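Local coordinates for CDP-glucose 4,6-dehydratase (PDB 1WVG), which catalyses the NAD(+)-dependent conversion of CDP-D-glucose to CDP-4-dehydro-6-deoxy-D-glucose and water, a step in building O-antigen sugars, at residues L27-M32 / I350-M354; T111-E116 / V167-F171; F274-M279 / L322-L326. All coordinates share one frame. Where two conformers were deposited one is given. Residue numbers count along the deposited sequence, not the author numbering.

Contact 1. Residues L27-M32 / I350-M354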
ATOM      1  N   LEU A  27       0.522 -16.618 -37.594  1.00 20.95           N
ATOM      2  CA  LEU A  27       0.010 -16.184 -38.845  1.00 19.20           C
ATOM      3  C   LEU A  27       0.429 -14.741 -39.132  1.00 27.81           C
ATOM      4  O   LEU A  27       1.000 -14.412 -40.184  1.00 22.27           O
ATOM      5  CB  LEU A  27      -1.490 -16.258 -38.756  1.00 19.88           C
ATOM      6  CG  LEU A  27      -2.099 -15.952 -40.099  1.00 28.19           C
ATOM      7  CD1 LEU A  27      -1.489 -16.896 -41.123  1.00 30.61           C
ATOM      8  CD2 LEU A  27      -3.598 -16.235 -40.013  1.00 43.13           C
ATOM      9  N   TRP A  28       0.153 -13.867 -38.163  1.00 30.49           N
ATOM     10  CA  TRP A  28       0.499 -12.458 -38.302  1.00 27.19           C
ATOM     11  C   TRP A  28       1.950 -12.293 -38.697  1.00 14.87           C
ATOM     12  O   TRP A  28       2.323 -11.618 -39.671  1.00 19.13           O
ATOM     13  CB  TRP A  28       0.311 -11.718 -36.951  1.00 23.43           C
ATOM     14  CG  TRP A  28       0.141 -10.222 -37.141  1.00 24.78           C
ATOM     15  CD1 TRP A  28       0.590  -9.493 -38.207  1.00 26.82           C
ATOM     16  CD2 TRP A  28      -0.580  -9.296 -36.284  1.00 19.66           C
ATOM     17  NE1 TRP A  28       0.206  -8.178 -38.073  1.00 23.78           N
ATOM     18  CE2 TRP A  28      -0.508  -8.028 -36.889  1.00 21.55           C
ATOM     19  CE3 TRP A  28      -1.279  -9.419 -35.064  1.00 23.11           C
ATOM     20  CZ2 TRP A  28      -1.131  -6.902 -36.300  1.00 21.36           C
ATOM     21  CZ3 TRP A  28      -1.908  -8.317 -34.489  1.00 19.70           C
ATOM     22  CH2 TRP A  28      -1.824  -7.068 -35.110  1.00 18.96           C
ATOM     23  N   LEU A  29       2.767 -12.902 -37.836  1.00 22.57           N
ATOM     24  CA  LEU A  29       4.214 -12.887 -37.945  1.00 24.85           C
ATOM     25  C   LEU A  29       4.742 -13.410 -39.300  1.00 37.03           C
ATOM     26  O   LEU A  29       5.570 -12.772 -39.978  1.00 23.84           O
ATOM     27  CB  LEU A  29       4.869 -13.612 -36.740  1.00 22.39           C
ATOM     28  CG  LEU A  29       5.027 -12.763 -35.460  1.00 28.89           C
ATOM     29  CD1 LEU A  29       5.887 -13.461 -34.390  1.00 25.03           C
ATOM     30  CD2 LEU A  29       5.596 -11.371 -35.771  1.00 26.96           C
ATOM     31  N   THR A  30       4.272 -14.597 -39.716  1.00 28.60           N
ATOM     32  CA  THR A  30       4.787 -15.104 -40.986  1.00 21.22           C
ATOM     33  C   THR A  30       4.358 -14.197 -42.108  1.00 24.42           C
ATOM     34  O   THR A  30       5.074 -13.920 -43.073  1.00 27.31           O
ATOM     35  CB  THR A  30       4.384 -16.537 -41.275  1.00 29.87           C
ATOM     36  OG1 THR A  30       3.001 -16.517 -41.397  1.00 37.08           O
ATOM     37  CG2 THR A  30       4.746 -17.431 -40.109  1.00 17.93           C
ATOM     38  N   GLU A  31       3.149 -13.701 -41.957  1.00 30.65           N
ATOM     39  CA  GLU A  31       2.638 -12.786 -42.947  1.00 33.10           C
ATOM     40  C   GLU A  31       3.518 -11.561 -43.065  1.00 38.05           C
ATOM     41  O   GLU A  31       3.520 -10.927 -44.117  1.00 32.92           O
ATOM     42  CB  GLU A  31       1.200 -12.367 -42.644  1.00 36.31           C
ATOM     43  CG  GLU A  31       0.570 -11.480 -43.733  1.00 92.66           C
ATOM     44  CD  GLU A  31      -0.784 -10.958 -43.323  1.00100.00           C
ATOM     45  OE1 GLU A  31      -1.837 -11.480 -43.665  1.00 90.42           O
ATOM     46  OE2 GLU A  31      -0.711  -9.879 -42.554  1.00100.00           O
ATOM     47  N   MET A  32       4.262 -11.238 -41.995  1.00 31.46           N
ATOM     48  CA  MET A  32       5.121 -10.061 -42.040  1.00 32.08           C
ATOM     49  C   MET A  32       6.515 -10.343 -42.549  1.00 37.73           C
ATOM     50  O   MET A  32       7.372  -9.459 -42.596  1.00 40.57           O
ATOM     51  CB  MET A  32       5.116  -9.240 -40.742  1.00 31.95           C
ATOM     52  CG  MET A  32       3.819  -8.465 -40.591  1.00 34.96           C
ATOM     53  SD  MET A  32       3.822  -7.378 -39.146  1.00 37.76           S
ATOM     54  CE  MET A  32       4.167  -8.563 -37.830  1.00 23.18           C
ATOM     55  N   ILE A 350      -6.436  -9.508 -39.955  1.00 29.10           N
ATOM     56  CA  ILE A 350      -5.110  -8.971 -39.616  1.00 27.12           C
ATOM     57  C   ILE A 350      -4.904  -7.691 -40.441  1.00 35.91           C
ATOM     58  O   ILE A 350      -4.551  -6.622 -39.951  1.00 29.38           O
ATOM     59  CB  ILE A 350      -4.006 -10.025 -39.837  1.00 28.33           C
ATOM     60  CG1 ILE A 350      -4.144 -11.259 -38.952  1.00 22.53           C
ATOM     61  CG2 ILE A 350      -2.594  -9.458 -39.733  1.00 25.61           C
ATOM     62  CD1 ILE A 350      -2.908 -12.173 -38.970  1.00 23.14           C
ATOM     63  N   SER A 351      -5.217  -7.772 -41.735  1.00 29.23           N
ATOM     64  CA  SER A 351      -5.064  -6.606 -42.578  1.00 31.27           C
ATOM     65  C   SER A 351      -5.968  -5.441 -42.168  1.00 32.43           C
ATOM     66  O   SER A 351      -5.604  -4.273 -42.147  1.00 30.65           O
ATOM     67  CB  SER A 351      -5.363  -6.985 -44.020  1.00 38.24           C
ATOM     68  OG  SER A 351      -6.456  -6.196 -44.463  1.00 67.37           O
ATOM     69  N   ASP A 352      -7.198  -5.770 -41.864  1.00 32.77           N
ATOM     70  CA  ASP A 352      -8.152  -4.765 -41.461  1.00 38.21           C
ATOM     71  C   ASP A 352      -7.659  -4.109 -40.194  1.00 38.99           C
ATOM     72  O   ASP A 352      -7.813  -2.921 -39.984  1.00 27.55           O
ATOM     73  CB  ASP A 352      -9.487  -5.456 -41.087  1.00 50.86           C
ATOM     74  CG  ASP A 352     -10.361  -5.861 -42.243  1.00 62.61           C
ATOM     75  OD1 ASP A 352     -10.110  -5.503 -43.376  1.00 74.54           O
ATOM     76  OD2 ASP A 352     -11.409  -6.613 -41.907  1.00 32.97           O
ATOM     77  N   TYR A 353      -7.116  -4.933 -39.307  1.00 30.29           N
ATOM     78  CA  TYR A 353      -6.642  -4.402 -38.060  1.00 26.51           C
ATOM     79  C   TYR A 353      -5.486  -3.507 -38.331  1.00 28.03           C
ATOM     80  O   TYR A 353      -5.384  -2.429 -37.760  1.00 32.60           O
ATOM     81  CB  TYR A 353      -6.238  -5.470 -37.018  1.00 30.55           C
ATOM     82  CG  TYR A 353      -5.892  -4.932 -35.626  1.00 26.13           C
ATOM     83  CD1 TYR A 353      -6.853  -4.808 -34.623  1.00 26.48           C
ATOM     84  CD2 TYR A 353      -4.579  -4.594 -35.297  1.00 27.44           C
ATOM     85  CE1 TYR A 353      -6.520  -4.358 -33.345  1.00 37.34           C
ATOM     86  CE2 TYR A 353      -4.228  -4.090 -34.044  1.00 19.77           C
ATOM     87  CZ  TYR A 353      -5.210  -3.973 -33.065  1.00 31.55           C
ATOM     88  OH  TYR A 353      -4.874  -3.522 -31.811  1.00 36.99           O
ATOM     89  N   MET A 354      -4.612  -3.975 -39.192  1.00 25.86           N
ATOM     90  CA  MET A 354      -3.462  -3.154 -39.503  1.00 30.66           C
ATOM     91  C   MET A 354      -3.890  -1.833 -40.118  1.00 45.99           C
ATOM     92  O   MET A 354      -3.174  -0.835 -40.112  1.00 43.89           O
ATOM     93  CB  MET A 354      -2.503  -3.878 -40.447  1.00 34.21           C
ATOM     94  CG  MET A 354      -1.933  -5.102 -39.782  1.00 46.59           C
ATOM     95  SD  MET A 354      -0.182  -4.882 -39.405  1.00 56.74           S
ATOM     96  CE  MET A 354       0.451  -6.381 -40.201  1.00 54.98           C
TER

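Contact 2. Residues T111-E116 / V167-F171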
ATOM      1  N   THR A 111       8.080 -21.913 -17.793  1.00 23.70           N
ATOM      2  CA  THR A 111       8.669 -20.564 -17.917  1.00 19.09           C
ATOM      3  C   THR A 111      10.134 -20.581 -17.531  1.00 25.73           C
ATOM      4  O   THR A 111      10.996 -19.997 -18.188  1.00 21.14           O
ATOM      5  CB  THR A 111       7.899 -19.590 -17.022  1.00 27.07           C
ATOM      6  OG1 THR A 111       6.585 -19.572 -17.542  1.00 20.89           O
ATOM      7  CG2 THR A 111       8.509 -18.189 -17.119  1.00 19.82           C
ATOM      8  N   VAL A 112      10.406 -21.294 -16.435  1.00 22.16           N
ATOM      9  CA  VAL A 112      11.770 -21.432 -15.984  1.00 19.71           C
ATOM     10  C   VAL A 112      12.632 -22.053 -17.078  1.00 31.21           C
ATOM     11  O   VAL A 112      13.772 -21.600 -17.333  1.00 26.56           O
ATOM     12  CB  VAL A 112      11.827 -22.340 -14.776  1.00 21.92           C
ATOM     13  CG1 VAL A 112      13.307 -22.561 -14.313  1.00 17.79           C
ATOM     14  CG2 VAL A 112      10.932 -21.738 -13.679  1.00 18.08           C
ATOM     15  N   HIS A 113      12.076 -23.121 -17.679  1.00 21.30           N
ATOM     16  CA  HIS A 113      12.815 -23.812 -18.720  1.00 23.14           C
ATOM     17  C   HIS A 113      13.100 -22.888 -19.864  1.00 20.76           C
ATOM     18  O   HIS A 113      14.207 -22.783 -20.402  1.00 29.24           O
ATOM     19  CB  HIS A 113      12.056 -25.029 -19.272  1.00 23.01           C
ATOM     20  CG  HIS A 113      12.014 -26.081 -18.243  1.00 23.63           C
ATOM     21  ND1 HIS A 113      11.179 -27.186 -18.364  1.00 25.71           N
ATOM     22  CD2 HIS A 113      12.687 -26.166 -17.062  1.00 22.68           C
ATOM     23  CE1 HIS A 113      11.367 -27.940 -17.270  1.00 17.86           C
ATOM     24  NE2 HIS A 113      12.277 -27.353 -16.470  1.00 24.09           N
ATOM     25  N   LEU A 114      12.058 -22.228 -20.274  1.00 16.03           N
ATOM     26  CA  LEU A 114      12.220 -21.337 -21.397  1.00 14.31           C
ATOM     27  C   LEU A 114      13.264 -20.288 -21.102  1.00 30.98           C
ATOM     28  O   LEU A 114      14.135 -20.065 -21.931  1.00 23.68           O
ATOM     29  CB  LEU A 114      10.859 -20.755 -21.805  1.00 14.86           C
ATOM     30  CG  LEU A 114      10.814 -20.027 -23.151  1.00 15.73           C
ATOM     31  CD1 LEU A 114      11.141 -18.543 -22.955  1.00 17.37           C
ATOM     32  CD2 LEU A 114      11.702 -20.663 -24.208  1.00 17.68           C
ATOM     33  N   LEU A 115      13.206 -19.667 -19.907  1.00 28.75           N
ATOM     34  CA  LEU A 115      14.182 -18.622 -19.546  1.00 16.93           C
ATOM     35  C   LEU A 115      15.580 -19.169 -19.313  1.00 25.67           C
ATOM     36  O   LEU A 115      16.571 -18.527 -19.696  1.00 25.36           O
ATOM     37  CB  LEU A 115      13.728 -17.671 -18.432  1.00 19.59           C
ATOM     38  CG  LEU A 115      12.382 -17.027 -18.725  1.00 21.31           C
ATOM     39  CD1 LEU A 115      11.826 -16.283 -17.503  1.00 18.29           C
ATOM     40  CD2 LEU A 115      12.454 -16.101 -19.942  1.00 16.63           C
ATOM     41  N   GLU A 116      15.656 -20.365 -18.723  1.00 18.48           N
ATOM     42  CA  GLU A 116      16.970 -20.943 -18.570  1.00 18.16           C
ATOM     43  C   GLU A 116      17.527 -21.261 -19.954  1.00 25.23           C
ATOM     44  O   GLU A 116      18.714 -21.054 -20.212  1.00 27.72           O
ATOM     45  CB  GLU A 116      16.975 -22.216 -17.718  1.00 23.52           C
ATOM     46  CG  GLU A 116      18.409 -22.756 -17.530  1.00 27.18           C
ATOM     47  CD  GLU A 116      19.372 -21.753 -16.914  1.00 33.59           C
ATOM     48  OE1 GLU A 116      19.066 -20.649 -16.530  1.00 27.18           O
ATOM     49  OE2 GLU A 116      20.584 -22.183 -16.797  1.00 29.39           O
ATOM     50  N   VAL A 167       8.849 -15.435 -11.520  1.00 20.28           N
ATOM     51  CA  VAL A 167       9.955 -16.117 -12.167  1.00 16.56           C
ATOM     52  C   VAL A 167      10.693 -15.229 -13.148  1.00 15.63           C
ATOM     53  O   VAL A 167      11.922 -15.154 -13.107  1.00 19.72           O
ATOM     54  CB  VAL A 167       9.457 -17.317 -12.919  1.00 20.72           C
ATOM     55  CG1 VAL A 167      10.550 -17.746 -13.904  1.00 18.42           C
ATOM     56  CG2 VAL A 167       9.052 -18.418 -11.947  1.00 12.97           C
ATOM     57  N   ALA A 168       9.941 -14.595 -14.055  1.00 17.13           N
ATOM     58  CA  ALA A 168      10.544 -13.707 -15.057  1.00 16.50           C
ATOM     59  C   ALA A 168      11.269 -12.520 -14.403  1.00 22.28           C
ATOM     60  O   ALA A 168      12.348 -12.079 -14.811  1.00 23.96           O
ATOM     61  CB  ALA A 168       9.471 -13.175 -15.995  1.00 17.41           C
ATOM     62  N   SER A 169      10.698 -11.931 -13.374  1.00 18.09           N
ATOM     63  CA  SER A 169      11.451 -10.825 -12.823  1.00 13.45           C
ATOM     64  C   SER A 169      12.760 -11.256 -12.149  1.00 21.02           C
ATOM     65  O   SER A 169      13.732 -10.507 -12.087  1.00 21.25           O
ATOM     66  CB  SER A 169      10.538  -9.882 -12.050  1.00 28.04           C
ATOM     67  OG  SER A 169      10.170 -10.410 -10.813  1.00 42.58           O
ATOM     68  N   ALA A 170      12.814 -12.495 -11.627  1.00 20.51           N
ATOM     69  CA  ALA A 170      14.016 -13.015 -10.980  1.00 20.40           C
ATOM     70  C   ALA A 170      15.057 -13.358 -12.048  1.00 27.47           C
ATOM     71  O   ALA A 170      16.269 -13.174 -11.882  1.00 25.96           O
ATOM     72  CB  ALA A 170      13.734 -14.155  -9.998  1.00 19.46           C
ATOM     73  N   PHE A 171      14.594 -13.848 -13.202  1.00 27.12           N
ATOM     74  CA  PHE A 171      15.546 -14.136 -14.254  1.00 24.76           C
ATOM     75  C   PHE A 171      16.108 -12.812 -14.737  1.00 26.20           C
ATOM     76  O   PHE A 171      17.315 -12.641 -14.929  1.00 25.04           O
ATOM     77  CB  PHE A 171      14.896 -14.892 -15.425  1.00 20.15           C
ATOM     78  CG  PHE A 171      15.113 -16.377 -15.289  1.00 24.21           C
ATOM     79  CD1 PHE A 171      14.406 -17.108 -14.332  1.00 20.48           C
ATOM     80  CD2 PHE A 171      16.040 -17.054 -16.088  1.00 25.24           C
ATOM     81  CE1 PHE A 171      14.587 -18.489 -14.188  1.00 20.34           C
ATOM     82  CE2 PHE A 171      16.246 -18.430 -15.946  1.00 28.06           C
ATOM     83  CZ  PHE A 171      15.511 -19.150 -15.001  1.00 24.38           C
TER

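Contact 3. Residues F274-M279 / L322-L326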
ATOM      1  N   PHE A 274     -23.940  -8.623 -20.760  1.00 23.77           N
ATOM      2  CA  PHE A 274     -23.937  -7.715 -21.868  1.00 21.04           C
ATOM      3  C   PHE A 274     -23.491  -8.410 -23.130  1.00 17.32           C
ATOM      4  O   PHE A 274     -24.003  -8.243 -24.236  1.00 23.96           O
ATOM      5  CB  PHE A 274     -22.897  -6.621 -21.575  1.00 25.79           C
ATOM      6  CG  PHE A 274     -22.650  -5.790 -22.805  1.00 27.13           C
ATOM      7  CD1 PHE A 274     -23.391  -4.625 -23.017  1.00 36.04           C
ATOM      8  CD2 PHE A 274     -21.687  -6.136 -23.755  1.00 36.38           C
ATOM      9  CE1 PHE A 274     -23.213  -3.836 -24.156  1.00 40.20           C
ATOM     10  CE2 PHE A 274     -21.503  -5.378 -24.912  1.00 42.95           C
ATOM     11  CZ  PHE A 274     -22.266  -4.223 -25.105  1.00 42.58           C
ATOM     12  N   ILE A 275     -22.432  -9.150 -22.988  1.00 22.40           N
ATOM     13  CA  ILE A 275     -21.890  -9.818 -24.153  1.00 26.57           C
ATOM     14  C   ILE A 275     -22.862 -10.815 -24.742  1.00 24.76           C
ATOM     15  O   ILE A 275     -23.137 -10.800 -25.945  1.00 28.72           O
ATOM     16  CB  ILE A 275     -20.542 -10.469 -23.874  1.00 26.62           C
ATOM     17  CG1 ILE A 275     -19.470  -9.378 -23.966  1.00 32.33           C
ATOM     18  CG2 ILE A 275     -20.257 -11.544 -24.923  1.00 20.30           C
ATOM     19  CD1 ILE A 275     -18.519  -9.427 -22.785  1.00 47.50           C
ATOM     20  N   VAL A 276     -23.367 -11.695 -23.879  1.00 18.29           N
ATOM     21  CA  VAL A 276     -24.282 -12.687 -24.374  1.00 22.62           C
ATOM     22  C   VAL A 276     -25.498 -12.022 -25.013  1.00 33.35           C
ATOM     23  O   VAL A 276     -25.940 -12.435 -26.074  1.00 22.72           O
ATOM     24  CB  VAL A 276     -24.643 -13.695 -23.311  1.00 26.03           C
ATOM     25  CG1 VAL A 276     -25.504 -12.995 -22.271  1.00 25.43           C
ATOM     26  CG2 VAL A 276     -25.454 -14.799 -23.983  1.00 31.11           C
ATOM     27  N   ASP A 277     -26.028 -10.961 -24.394  1.00 29.55           N
ATOM     28  CA  ASP A 277     -27.182 -10.292 -24.972  1.00 20.40           C
ATOM     29  C   ASP A 277     -26.877  -9.765 -26.370  1.00 23.47           C
ATOM     30  O   ASP A 277     -27.640  -9.844 -27.359  1.00 23.23           O
ATOM     31  CB  ASP A 277     -27.692  -9.187 -24.024  1.00 21.60           C
ATOM     32  CG  ASP A 277     -28.639  -9.684 -22.965  1.00 34.39           C
ATOM     33  OD1 ASP A 277     -29.085 -10.814 -22.931  1.00 37.42           O
ATOM     34  OD2 ASP A 277     -28.901  -8.799 -22.049  1.00 32.50           O
ATOM     35  N   LYS A 278     -25.701  -9.203 -26.473  1.00 26.06           N
ATOM     36  CA  LYS A 278     -25.307  -8.641 -27.753  1.00 26.65           C
ATOM     37  C   LYS A 278     -25.134  -9.712 -28.851  1.00 21.68           C
ATOM     38  O   LYS A 278     -25.548  -9.583 -30.035  1.00 21.62           O
ATOM     39  CB  LYS A 278     -24.058  -7.786 -27.539  1.00 24.90           C
ATOM     40  CG  LYS A 278     -23.775  -6.899 -28.749  1.00 42.81           C
ATOM     41  CD  LYS A 278     -24.976  -6.078 -29.214  1.00 78.19           C
ATOM     42  CE  LYS A 278     -24.726  -4.574 -29.235  1.00 91.08           C
ATOM     43  NZ  LYS A 278     -25.821  -3.785 -28.649  1.00 94.09           N
ATOM     44  N   MET A 279     -24.459 -10.770 -28.405  1.00 25.49           N
ATOM     45  CA  MET A 279     -24.171 -11.922 -29.222  1.00 26.96           C
ATOM     46  C   MET A 279     -25.499 -12.504 -29.759  1.00 36.78           C
ATOM     47  O   MET A 279     -25.653 -12.757 -30.964  1.00 31.61           O
ATOM     48  CB  MET A 279     -23.330 -12.928 -28.397  1.00 30.01           C
ATOM     49  CG  MET A 279     -21.850 -12.513 -28.265  1.00 32.99           C
ATOM     50  SD  MET A 279     -21.011 -12.467 -29.897  1.00 37.28           S
ATOM     51  CE  MET A 279     -20.486 -14.205 -29.980  1.00 34.30           C
ATOM     52  N   LEU A 322     -15.601  -3.195 -28.426  1.00 25.10           N
ATOM     53  CA  LEU A 322     -16.264  -4.422 -28.037  1.00 21.53           C
ATOM     54  C   LEU A 322     -17.352  -4.800 -29.040  1.00 32.20           C
ATOM     55  O   LEU A 322     -17.522  -5.920 -29.531  1.00 27.27           O
ATOM     56  CB  LEU A 322     -16.825  -4.258 -26.604  1.00 19.70           C
ATOM     57  CG  LEU A 322     -17.495  -5.530 -26.122  1.00 20.80           C
ATOM     58  CD1 LEU A 322     -16.567  -6.701 -26.416  1.00 21.93           C
ATOM     59  CD2 LEU A 322     -17.770  -5.494 -24.629  1.00 21.23           C
ATOM     60  N   THR A 323     -18.157  -3.829 -29.368  1.00 27.98           N
ATOM     61  CA  THR A 323     -19.194  -4.175 -30.293  1.00 22.00           C
ATOM     62  C   THR A 323     -18.675  -4.593 -31.658  1.00 32.52           C
ATOM     63  O   THR A 323     -19.145  -5.559 -32.280  1.00 33.37           O
ATOM     64  CB  THR A 323     -20.196  -3.025 -30.359  1.00 34.98           C
ATOM     65  OG1 THR A 323     -20.566  -2.743 -29.024  1.00 50.86           O
ATOM     66  CG2 THR A 323     -21.419  -3.451 -31.159  1.00 50.18           C
ATOM     67  N   GLU A 324     -17.706  -3.839 -32.137  1.00 28.83           N
ATOM     68  CA  GLU A 324     -17.132  -4.116 -33.435  1.00 28.89           C
ATOM     69  C   GLU A 324     -16.509  -5.489 -33.372  1.00 39.67           C
ATOM     70  O   GLU A 324     -16.698  -6.368 -34.223  1.00 33.86           O
ATOM     71  CB  GLU A 324     -16.085  -3.030 -33.747  1.00 30.30           C
ATOM     72  CG  GLU A 324     -14.813  -3.616 -34.370  1.00 46.22           C
ATOM     73  CD  GLU A 324     -14.882  -3.622 -35.871  1.00 67.23           C
ATOM     74  OE1 GLU A 324     -15.542  -4.436 -36.505  1.00100.00           O
ATOM     75  OE2 GLU A 324     -14.148  -2.677 -36.410  1.00 50.45           O
ATOM     76  N   THR A 325     -15.783  -5.660 -32.284  1.00 29.14           N
ATOM     77  CA  THR A 325     -15.161  -6.910 -32.030  1.00 22.59           C
ATOM     78  C   THR A 325     -16.218  -8.044 -32.091  1.00 35.70           C
ATOM     79  O   THR A 325     -16.100  -8.959 -32.901  1.00 30.67           O
ATOM     80  CB  THR A 325     -14.376  -6.754 -30.718  1.00 26.50           C
ATOM     81  OG1 THR A 325     -13.198  -5.996 -31.016  1.00 29.23           O
ATOM     82  CG2 THR A 325     -14.035  -8.109 -30.098  1.00 25.92           C
ATOM     83  N   LEU A 326     -17.298  -7.983 -31.294  1.00 25.23           N
ATOM     84  CA  LEU A 326     -18.331  -9.014 -31.315  1.00 21.53           C
ATOM     85  C   LEU A 326     -18.882  -9.245 -32.711  1.00 28.34           C
ATOM     86  O   LEU A 326     -19.154 -10.355 -33.176  1.00 23.46           O
ATOM     87  CB  LEU A 326     -19.444  -8.614 -30.340  1.00 22.92           C
ATOM     88  CG  LEU A 326     -18.990  -8.775 -28.897  1.00 24.59           C
ATOM     89  CD1 LEU A 326     -20.170  -8.495 -27.984  1.00 25.61           C
ATOM     90  CD2 LEU A 326     -18.449 -10.187 -28.640  1.00 23.29           C
TER

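Contact 1. Residues L27-M32 / I350-M354
Two helical segments meet at a steep angle here. The N-to-C directions of 27-31 and 350-354 differ by 75°, and their axes come no closer than 11.8 Å. The first lies on helix 20-31, which follows the first strand of the Rossmann fold. The second lies on the C-terminal helix 342-355. The nearest backbone pair is Trp28 and Ile350, with CA atoms 6.7 Å apart. So wide a gap needs large side chains, and Trp28 and Ile350 supply most of the covered surface. Ile350 points toward the first helix. Its CG2 makes a CH-pi contact, 3.5 Å from the centroid of the Trp28 five-membered ring and almost on the ring normal. The other methyl end, Ile350 CD1, reaches Trp28 CA at 3.5 Å. Met354 lies at the edge of the same indole, a Met-aromatic contact with SD 4.7 Å from the centroid of the five-membered ring. Tyr353 meets the far end of the indole obliquely, with its CD2 3.7 Å from Trp28 CH2. The Tyr353 hydroxyl bonds to Glu237 and Ser240 on helix 236-251, and that helix also packs on Trp28. The indole thus fills the space between three helices. Beside the indole, the buried Leu27 adds a smaller apolar contact, its CG 4.0 Å from Ile350 CD1.

Contact 2. Residues T111-E116 / V167-F171
This is helix-helix packing on one side of the parallel sheet of the Rossmann fold. Helices 100-121 and 156-175 run side by side, with the segments at 23° and their axes 10.2 Å apart. Most of the contact is apolar. Val167 CG1 sits among Thr111 CG2 at 3.8 Å, Val112 CG2 at 4.0 Å and Leu115 CD1 at 4.1 Å. Leu115 CD1 also reaches Ala168 CB at 4.2 Å. On the sheet side, Leu115 touches Val127 and Leu188. Polar ends find partners outside the two segments: Thr111 OG1 bonds to Asn107 and His86, and Glu116 forms a salt bridge with Lys119. A second subunit packs nearby, with its Tyr104 on Val167 and its Pro100 on Glu116. The aromatic contact comes from Phe171, whose ring also meets Phe175 edge-to-face. Leu115 CB lies over the face of the Phe171 ring in a CH-pi contact, 3.7 Å from the ring centroid.

Contact 3. Residues F274-M279 / L322-L326
Phe274 opens the contact from helix 272-283. Its CA-to-CB bond points sideways, but the ring swings nearer to helix 322-337, and CE2 comes 3.7 Å from Leu322 CD2. Ile275 is buried one residue on. Its CG1 lies 4.3 Å from Leu322 CD2 and 4.2 Å from Leu326 CD1, so it bridges two residues one helical turn apart. Lys278 points toward the second helix and uses its carbon chain. Its CB is 4.0 Å from Leu326 CD1, and its CE is 4.0 Å from Thr323 CG2 at the more exposed border. Met279 ends the row, with SD 3.7 Å from Leu326 CD2. The backbones come closest here, with Met279 CA 6.9 Å from Leu326 CA. The segments cross at 49° with axes 10.8 Å apart, and the closest contacts run through carbon and sulfur atoms, most of them between apolar side chains. Ile208 of helix 207-216 touches Ile275, Met279 and Leu326, and Trp232 of strand 232-234 touches Ile275 and Leu322. The side chain of Ile275 is about 8 Å from bound CDP-xylose. The arrangement belongs to the C-terminal, substrate-binding part of an extended short-chain dehydrogenase/reductase, where helices pack beside the nucleotide-sugar site.

How the contacts relate
From the N terminus, segment 27-32 on helix 20-31 opens contact 1, which closes only at 350-354 on helix 342-355, 318 residues further on. Contacts 2 and 3 both nest within this long loop. They follow in series: contact 2 closes at 167-171, well before contact 3 opens at 274-279. Contact 2 joins two helices on one side of the Rossmann sheet. Contact 3 joins helices near the sugar-nucleotide site, and the two centres lie about 37 Å apart on opposite sides of the chain's centre. Helix 322-337 of contact 3 leads directly into helix 342-355. The chain thereby returns to contact 1, tying its C-terminal end back to the cofactor-binding domain.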